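Local coordinates for uncharacterized protein (Pseudomonas phage YuA, PDB 3PES) that is of unknown function but belongs to a family of phage proteins named after it and folds as a small antiparallel sheet packed against a C-terminal helix, at residues M4-F8 against D80-G84; F8-V12 against R73-V78; W24-A30 against A42-G47. One frame throughout, in Å; residues are numbered along the deposited sequence.

Contact 1. Residues M4-F8 against D80-G84; sequences MLAEF and DRMEG
Arg81, Ala6 and Met82 carry most of this contact, in which the start of the first strand meets the last turn of the C-terminal helix. Residues 6-8 are extended, with phi between -135° and -158° and psi from 144° to 153°, whereas Leu5 just before them is turned to -79/-46. Residues 80-82 are helical, and Glu83 is the first residue to leave the helix. The backbones stay well apart: the nearest CA pairs are Ala6 with Met82 at 8.0 Å and Phe8 with Arg81 at 8.2 Å, so side chains do the bridging.

Arg81, with chi1 t, chi2 p and chi3 t, runs back along the strand. Its guanidinium lies with one face on the methyl of Ala6, whose CB is 3.4 Å from Arg81 NH2, and its aliphatic part meets Phe8, Arg81 CG to Phe8 CD2 being 3.8 Å. This is the packing of a helix on one face of an antiparallel sheet, at the end of the helix, where solvent enters. Two waters accordingly join the charged end to the strand backbone: water 2 accepts from Arg81 NE at 2.7 Å and donates to Glu7 O at 2.9 Å; water 1 accepts from Glu7 N at 3.1 Å and, weakly, from Arg81 NH2 at 3.4 Å.

Selenomethionine Met82, m at all three chi angles, leaves the helix sideways, but its end comes nearer the strand. Its SE is 3.6 Å from Ala6 CB, and its CE is 4.2 Å from Leu5 CB; Trp24 of strand 15-25 touches both Leu5 and Met82.

Contact 2. Residues F8-V12 against R73-V78; sequences FEDRV and RIDQAV
Strand 8-12 and helix 73-78 run almost exactly antiparallel, their axes 171° apart in direction and 10.4 Å apart at closest approach. Phe8 comes level with Val78 (CA-CA 8.7 Å) and Asp10 with Ile74 (8.3 Å).

Arg73 begins the helical segment and makes its polar link. With chi1 and chi2 t and chi3 p, its guanidinium reaches the strand edge-on: NH1 donates to Asp10 OD2 at 2.9 Å and NH2 to the same Asp10 OD2 at 3.2 Å, forming a salt bridge, while NH2 also makes a weak hydrogen bond of 2.8 Å to Arg11 O. Asp10 OD2 is held in addition by Arg11 N at 2.8 Å, and Glu70 forms a second salt bridge with Arg73 through NE. Ile74, chi1 m and chi2 t, sends CD1 to within 4.1 Å of Val12 CG2 and 3.9 Å of Arg11 O. One turn on, Ala77 points at the strand, its CB 4.0 Å from both Phe8 CE1 and Asp10 OD1. Val78 closes the segment with CG2 against the edge of the Phe8 ring, 3.7 Å from CZ; with chi1 p, the Phe8 ring lies there. Ile74 and Val78 also touch Trp49 of strand 46-52, so the helix spans the sheet: a two-layer alpha+beta arrangement, with helix 68-82 packed on a three-stranded antiparallel meander.

Contact 3. Residues W24-A30 against A42-G47; sequences WEPYVPA and AEGGCG
The end of strand 15-25 pairs with the start of strand 46-52, and loops 26-30 and 42-45 run on side by side, the segments' end-to-end directions 170° apart. Trp24 opposes Gly47 as a non-hydrogen-bonded pair (CA-CA 4.3 Å), and Glu25 N donates to Cys46 O at 2.8 Å. The return bond is displaced by one residue: Glu25 O accepts from Gly45 N, also at 2.8 Å. Gly45 and Cys46 thus both face Glu25, a G1 beta bulge with Gly45 in the positive-phi position (75/37). Gly44 has positive phi too (69/-152), and a CB on it would strike Pro26 O.

Beyond the bulge the regular strands end; a single antiparallel bridge follows, Val28 N to Glu43 O at 2.8 Å and Glu43 N to Val28 O at 3.0 Å. Between the bulge and this pair, Pro26 has no NH to offer; its O receives a CA-H...O contact from Gly44 CA at 3.5 Å. Tyr27 N is satisfied by Glu83 OE2, just past the helix, which also takes Trp24 NE1. The indole, chi1 t, lies over the Cys46 peptide, CZ3 to Cys46 C 3.3 Å, and Tyr27 CE1 rests 3.8 Å from Ala42 CB.

Contacts 1 and 2 hold the same two elements, strand 6-12 and helix 68-82, and share Phe8. Contact 2 lies partly buried against the sheet, mixing apolar packing with a direct salt bridge; contact 1, about 10 Å away between centres, is at the surface, where waters mediate the polar link. Contact 3 is also a surface contact, but its chemistry is mainly backbone hydrogen bonding between neighbouring chain segments, and it is nested in sequence inside the loops closed by the other two. Trp24 is the residue common to the three regions, since from contact 3 it reaches contact 1 and also packs on Val78 of contact 2.

Contact 1. Residues M4-F8 against D80-G84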
loop_
_atom_site.group_PDB
_atom_site.type_symbol
_atom_site.label_atom_id
_atom_site.label_comp_id
_atom_site.label_asym_id
_atom_site.label_seq_id
_atom_site.Cartn_x
_atom_site.Cartn_y
_atom_site.Cartn_z
HETATM N N MSE A 4 3.017 -1.207 -12.896
HETATM C CA MSE A 4 2.403 -0.063 -12.292
HETATM C C MSE A 4 0.994 -0.568 -12.176
HETATM O O MSE A 4 0.261 -0.597 -13.156
HETATM C CB MSE A 4 2.516 1.092 -13.288
HETATM C CG MSE A 4 2.397 2.483 -12.728
HETATM SE SE MSE A 4 0.646 2.877 -11.990
HETATM C CE MSE A 4 -0.459 2.683 -13.562
ATOM N N LEU A 5 0.622 -1.023 -10.988
ATOM C CA LEU A 5 -0.676 -1.641 -10.804
ATOM C C LEU A 5 -1.799 -0.621 -10.697
ATOM O O LEU A 5 -2.839 -0.766 -11.352
ATOM C CB LEU A 5 -0.660 -2.583 -9.598
ATOM C CG LEU A 5 0.489 -3.601 -9.550
ATOM C CD1 LEU A 5 0.401 -4.386 -8.273
ATOM C CD2 LEU A 5 0.506 -4.572 -10.761
ATOM N N ALA A 6 -1.569 0.419 -9.899
ATOM C CA ALA A 6 -2.597 1.392 -9.576
ATOM C C ALA A 6 -1.921 2.667 -9.145
ATOM O O ALA A 6 -0.791 2.653 -8.641
ATOM C CB ALA A 6 -3.503 0.875 -8.458
ATOM N N GLU A 7 -2.604 3.781 -9.344
ATOM C CA GLU A 7 -2.128 5.072 -8.869
ATOM C C GLU A 7 -3.299 5.777 -8.215
ATOM O O GLU A 7 -4.447 5.630 -8.656
ATOM C CB GLU A 7 -1.578 5.934 -10.012
ATOM N N PHE A 8 -3.029 6.516 -7.152
ATOM C CA PHE A 8 -4.048 7.360 -6.552
ATOM C C PHE A 8 -3.437 8.629 -5.977
ATOM O O PHE A 8 -2.274 8.654 -5.581
ATOM C CB PHE A 8 -4.871 6.605 -5.499
ATOM C CG PHE A 8 -4.073 6.061 -4.339
ATOM C CD1 PHE A 8 -3.966 6.781 -3.147
ATOM C CD2 PHE A 8 -3.470 4.803 -4.417
ATOM C CE1 PHE A 8 -3.245 6.267 -2.057
ATOM C CE2 PHE A 8 -2.765 4.279 -3.324
ATOM C CZ PHE A 8 -2.650 5.015 -2.149
ATOM N N ASP A 80 -6.325 -0.208 1.354
ATOM C CA ASP A 80 -7.727 0.080 1.105
ATOM C C ASP A 80 -7.982 0.219 -0.399
ATOM O O ASP A 80 -8.987 -0.247 -0.903
ATOM C CB ASP A 80 -8.147 1.361 1.829
ATOM C CG ASP A 80 -8.172 1.209 3.341
ATOM O OD1 ASP A 80 -8.166 0.074 3.881
ATOM O OD2 ASP A 80 -8.210 2.265 3.997
ATOM N N ARG A 81 -7.048 0.823 -1.129
ATOM C CA ARG A 81 -7.188 0.944 -2.584
ATOM C C ARG A 81 -7.150 -0.434 -3.250
ATOM O O ARG A 81 -7.976 -0.733 -4.117
ATOM C CB ARG A 81 -6.085 1.864 -3.134
ATOM C CG ARG A 81 -5.978 1.898 -4.650
ATOM C CD ARG A 81 -7.273 2.244 -5.375
ATOM N NE ARG A 81 -7.078 2.136 -6.824
ATOM C CZ ARG A 81 -7.125 0.988 -7.501
ATOM N NH1 ARG A 81 -7.362 -0.172 -6.893
ATOM N NH2 ARG A 81 -6.915 0.998 -8.801
HETATM N N MSE A 82 -6.203 -1.279 -2.832
HETATM C CA MSE A 82 -5.996 -2.547 -3.526
HETATM C C MSE A 82 -6.972 -3.630 -3.134
HETATM O O MSE A 82 -7.181 -4.580 -3.890
HETATM C CB MSE A 82 -4.559 -3.035 -3.343
HETATM C CG MSE A 82 -3.468 -2.058 -3.860
HETATM SE SE MSE A 82 -3.713 -1.441 -5.656
HETATM C CE MSE A 82 -3.559 -3.130 -6.607
ATOM N N GLU A 83 -7.580 -3.470 -1.967
ATOM C CA GLU A 83 -8.563 -4.437 -1.485
ATOM C C GLU A 83 -10.004 -3.965 -1.678
ATOM O O GLU A 83 -10.930 -4.584 -1.180
ATOM C CB GLU A 83 -8.283 -4.798 -0.019
ATOM C CG GLU A 83 -6.909 -5.452 0.178
ATOM C CD GLU A 83 -6.820 -6.853 -0.387
ATOM O OE1 GLU A 83 -7.857 -7.556 -0.387
ATOM O OE2 GLU A 83 -5.715 -7.248 -0.825
ATOM N N GLY A 84 -10.174 -2.883 -2.438
ATOM C CA GLY A 84 -11.490 -2.275 -2.635
ATOM C C GLY A 84 -12.271 -2.923 -3.762
ATOM O O GLY A 84 -11.855 -3.945 -4.302
HETATM O O HOH W 1 -5.292 3.219 -10.848
HETATM O O HOH W 2 -7.035 4.587 -8.053
#

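Contact 2. Residues F8-V12 against R73-V78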
loop_
_atom_site.group_PDB
_atom_site.type_symbol
_atom_site.label_atom_id
_atom_site.label_comp_id
_atom_site.label_asym_id
_atom_site.label_seq_id
_atom_site.Cartn_x
_atom_site.Cartn_y
_atom_site.Cartn_z
ATOM N N PHE A 8 -3.029 6.516 -7.152
ATOM C CA PHE A 8 -4.048 7.360 -6.552
ATOM C C PHE A 8 -3.437 8.629 -5.977
ATOM O O PHE A 8 -2.274 8.654 -5.581
ATOM C CB PHE A 8 -4.871 6.605 -5.499
ATOM C CG PHE A 8 -4.073 6.061 -4.339
ATOM C CD1 PHE A 8 -3.966 6.781 -3.147
ATOM C CD2 PHE A 8 -3.470 4.803 -4.417
ATOM C CE1 PHE A 8 -3.245 6.267 -2.057
ATOM C CE2 PHE A 8 -2.765 4.279 -3.324
ATOM C CZ PHE A 8 -2.650 5.015 -2.149
ATOM N N GLU A 9 -4.233 9.694 -5.955
ATOM C CA GLU A 9 -3.799 10.951 -5.369
ATOM C C GLU A 9 -3.822 10.855 -3.842
ATOM O O GLU A 9 -4.758 10.299 -3.249
ATOM C CB GLU A 9 -4.682 12.104 -5.862
ATOM N N ASP A 10 -2.769 11.365 -3.212
ATOM C CA ASP A 10 -2.704 11.435 -1.769
ATOM C C ASP A 10 -1.823 12.630 -1.429
ATOM O O ASP A 10 -1.695 13.559 -2.237
ATOM C CB ASP A 10 -2.182 10.120 -1.160
ATOM C CG ASP A 10 -2.793 9.831 0.216
ATOM O OD1 ASP A 10 -3.654 8.921 0.315
ATOM O OD2 ASP A 10 -2.443 10.534 1.192
ATOM N N ARG A 11 -1.260 12.632 -0.229
ATOM C CA ARG A 11 -0.388 13.705 0.228
ATOM C C ARG A 11 0.747 13.085 1.005
ATOM O O ARG A 11 0.578 12.006 1.581
ATOM C CB ARG A 11 -1.149 14.704 1.114
ATOM C CG ARG A 11 -2.321 15.373 0.401
ATOM C CD ARG A 11 -2.971 16.492 1.192
ATOM N NE ARG A 11 -3.977 17.169 0.373
ATOM C CZ ARG A 11 -3.804 18.338 -0.241
ATOM N NH1 ARG A 11 -2.664 19.005 -0.121
ATOM N NH2 ARG A 11 -4.785 18.849 -0.971
ATOM N N VAL A 12 1.897 13.754 0.996
ATOM C CA VAL A 12 2.994 13.430 1.899
ATOM C C VAL A 12 3.222 14.681 2.723
ATOM O O VAL A 12 3.529 15.740 2.180
ATOM C CB VAL A 12 4.267 13.023 1.147
ATOM C CG1 VAL A 12 5.463 12.961 2.098
ATOM C CG2 VAL A 12 4.053 11.681 0.456
ATOM N N ARG A 73 0.510 5.349 7.469
ATOM C CA ARG A 73 -0.778 5.833 6.973
ATOM C C ARG A 73 -0.959 5.492 5.498
ATOM O O ARG A 73 -1.994 4.990 5.093
ATOM C CB ARG A 73 -0.889 7.346 7.185
ATOM C CG ARG A 73 -2.245 7.914 6.758
ATOM C CD ARG A 73 -2.281 9.458 6.795
ATOM N NE ARG A 73 -1.355 10.098 5.851
ATOM C CZ ARG A 73 -1.543 10.196 4.533
ATOM N NH1 ARG A 73 -2.601 9.642 3.946
ATOM N NH2 ARG A 73 -0.622 10.793 3.794
ATOM N N ILE A 74 0.063 5.731 4.692
ATOM C CA ILE A 74 -0.037 5.415 3.268
ATOM C C ILE A 74 -0.092 3.898 3.020
ATOM O O ILE A 74 -0.799 3.444 2.119
ATOM C CB ILE A 74 1.066 6.127 2.457
ATOM C CG1 ILE A 74 0.874 7.647 2.540
ATOM C CG2 ILE A 74 1.030 5.674 1.005
ATOM C CD1 ILE A 74 2.113 8.447 2.094
ATOM N N ASP A 75 0.612 3.106 3.834
ATOM C CA ASP A 75 0.486 1.650 3.737
ATOM C C ASP A 75 -1.000 1.270 3.809
ATOM O O ASP A 75 -1.487 0.435 3.034
ATOM C CB ASP A 75 1.179 0.955 4.905
ATOM C CG ASP A 75 2.678 0.790 4.724
ATOM O OD1 ASP A 75 3.204 1.049 3.633
ATOM O OD2 ASP A 75 3.326 0.361 5.709
ATOM N N GLN A 76 -1.727 1.864 4.755
ATOM C CA GLN A 76 -3.132 1.540 4.888
ATOM C C GLN A 76 -3.986 2.068 3.737
ATOM O O GLN A 76 -4.933 1.405 3.316
ATOM C CB GLN A 76 -3.674 2.035 6.232
ATOM C CG GLN A 76 -5.124 1.590 6.468
ATOM C CD GLN A 76 -5.209 0.105 6.713
ATOM O OE1 GLN A 76 -4.488 -0.420 7.558
ATOM N NE2 GLN A 76 -6.105 -0.584 5.995
ATOM N N ALA A 77 -3.647 3.245 3.225
ATOM C CA ALA A 77 -4.295 3.791 2.035
ATOM C C ALA A 77 -4.118 2.865 0.830
ATOM O O ALA A 77 -5.050 2.666 0.036
ATOM C CB ALA A 77 -3.747 5.191 1.747
ATOM N N VAL A 78 -2.919 2.308 0.681
ATOM C CA VAL A 78 -2.656 1.343 -0.381
ATOM C C VAL A 78 -3.471 0.066 -0.171
ATOM O O VAL A 78 -4.075 -0.436 -1.105
ATOM C CB VAL A 78 -1.136 1.055 -0.493
ATOM C CG1 VAL A 78 -0.842 -0.086 -1.462
ATOM C CG2 VAL A 78 -0.419 2.323 -0.932
#

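Contact 3. Residues W24-A30 against A42-G47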
loop_
_atom_site.group_PDB
_atom_site.type_symbol
_atom_site.label_atom_id
_atom_site.label_comp_id
_atom_site.label_asym_id
_atom_site.label_seq_id
_atom_site.Cartn_x
_atom_site.Cartn_y
_atom_site.Cartn_z
ATOM N N TRP A 24 1.569 -5.757 -5.410
ATOM C CA TRP A 24 0.542 -6.009 -4.391
ATOM C C TRP A 24 0.323 -7.491 -4.196
ATOM O O TRP A 24 0.010 -8.203 -5.141
ATOM C CB TRP A 24 -0.799 -5.291 -4.661
ATOM C CG TRP A 24 -1.729 -5.435 -3.484
ATOM C CD1 TRP A 24 -2.868 -6.182 -3.408
ATOM C CD2 TRP A 24 -1.559 -4.836 -2.191
ATOM N NE1 TRP A 24 -3.423 -6.069 -2.155
ATOM C CE2 TRP A 24 -2.630 -5.268 -1.379
ATOM C CE3 TRP A 24 -0.605 -3.975 -1.646
ATOM C CZ2 TRP A 24 -2.778 -4.853 -0.043
ATOM C CZ3 TRP A 24 -0.746 -3.558 -0.319
ATOM C CH2 TRP A 24 -1.820 -4.007 0.465
ATOM N N GLU A 25 0.469 -7.953 -2.961
ATOM C CA GLU A 25 0.166 -9.332 -2.625
ATOM C C GLU A 25 -1.252 -9.352 -2.071
ATOM O O GLU A 25 -1.482 -8.834 -0.990
ATOM C CB GLU A 25 1.147 -9.871 -1.584
ATOM C CG GLU A 25 1.059 -11.392 -1.394
ATOM C CD GLU A 25 1.378 -12.144 -2.662
ATOM O OE1 GLU A 25 2.502 -11.983 -3.175
ATOM O OE2 GLU A 25 0.510 -12.907 -3.141
ATOM N N PRO A 26 -2.210 -9.962 -2.799
ATOM C CA PRO A 26 -3.595 -9.904 -2.286
ATOM C C PRO A 26 -3.744 -10.491 -0.892
ATOM O O PRO A 26 -3.090 -11.500 -0.579
ATOM C CB PRO A 26 -4.383 -10.743 -3.307
ATOM C CG PRO A 26 -3.604 -10.579 -4.576
ATOM C CD PRO A 26 -2.154 -10.575 -4.148
ATOM N N TYR A 27 -4.608 -9.885 -0.075
ATOM C CA TYR A 27 -4.878 -10.443 1.248
ATOM C C TYR A 27 -5.613 -11.770 1.072
ATOM O O TYR A 27 -6.583 -11.850 0.310
ATOM C CB TYR A 27 -5.732 -9.496 2.080
ATOM C CG TYR A 27 -5.925 -9.954 3.505
ATOM C CD1 TYR A 27 -4.875 -9.901 4.432
ATOM C CD2 TYR A 27 -7.160 -10.436 3.931
ATOM C CE1 TYR A 27 -5.046 -10.311 5.742
ATOM C CE2 TYR A 27 -7.342 -10.839 5.238
ATOM C CZ TYR A 27 -6.289 -10.767 6.135
ATOM O OH TYR A 27 -6.472 -11.146 7.434
ATOM N N VAL A 28 -5.176 -12.808 1.778
ATOM C CA VAL A 28 -5.846 -14.106 1.768
ATOM C C VAL A 28 -6.209 -14.386 3.213
ATOM O O VAL A 28 -5.328 -14.427 4.079
ATOM C CB VAL A 28 -4.933 -15.235 1.257
ATOM C CG1 VAL A 28 -5.740 -16.517 1.086
ATOM C CG2 VAL A 28 -4.333 -14.854 -0.088
ATOM N N PRO A 29 -7.514 -14.534 3.489
ATOM C CA PRO A 29 -7.921 -14.719 4.891
ATOM C C PRO A 29 -7.322 -15.973 5.531
ATOM O O PRO A 29 -7.096 -16.983 4.859
ATOM C CB PRO A 29 -9.465 -14.818 4.822
ATOM C CG PRO A 29 -9.749 -15.247 3.422
ATOM C CD PRO A 29 -8.672 -14.538 2.579
ATOM N N ALA A 30 -7.097 -15.884 6.835
ATOM C CA ALA A 30 -6.748 -17.041 7.644
ATOM C C ALA A 30 -7.885 -18.051 7.664
ATOM O O ALA A 30 -9.060 -17.674 7.521
ATOM C CB ALA A 30 -6.468 -16.597 9.063
ATOM N N ALA A 42 -3.314 -15.975 7.780
ATOM C CA ALA A 42 -3.554 -15.105 6.646
ATOM C C ALA A 42 -2.267 -14.909 5.869
ATOM O O ALA A 42 -1.155 -15.076 6.400
ATOM C CB ALA A 42 -4.057 -13.760 7.133
ATOM N N GLU A 43 -2.419 -14.547 4.602
ATOM C CA GLU A 43 -1.290 -14.223 3.739
ATOM C C GLU A 43 -1.508 -12.888 3.055
ATOM O O GLU A 43 -2.634 -12.441 2.878
ATOM C CB GLU A 43 -1.083 -15.305 2.685
ATOM C CG GLU A 43 -0.847 -16.679 3.275
ATOM C CD GLU A 43 -0.530 -17.725 2.249
ATOM O OE1 GLU A 43 -0.155 -18.842 2.662
ATOM O OE2 GLU A 43 -0.641 -17.439 1.038
ATOM N N GLY A 44 -0.416 -12.251 2.663
ATOM C CA GLY A 44 -0.531 -11.065 1.834
ATOM C C GLY A 44 -1.117 -9.860 2.537
ATOM O O GLY A 44 -0.946 -9.693 3.750
ATOM N N GLY A 45 -1.759 -8.992 1.762
ATOM C CA GLY A 45 -2.265 -7.724 2.264
ATOM C C GLY A 45 -1.132 -6.736 2.474
ATOM O O GLY A 45 -1.165 -5.931 3.409
ATOM N N CYS A 46 -0.152 -6.771 1.570
ATOM C CA CYS A 46 0.974 -5.864 1.637
ATOM C C CYS A 46 1.635 -5.828 0.267
ATOM O O CYS A 46 1.291 -6.613 -0.624
ATOM C CB CYS A 46 1.949 -6.353 2.684
ATOM S SG CYS A 46 2.481 -8.025 2.390
ATOM N N GLY A 47 2.592 -4.929 0.087
ATOM C CA GLY A 47 3.207 -4.780 -1.217
ATOM C C GLY A 47 4.176 -3.631 -1.226
ATOM O O GLY A 47 4.791 -3.322 -0.209
#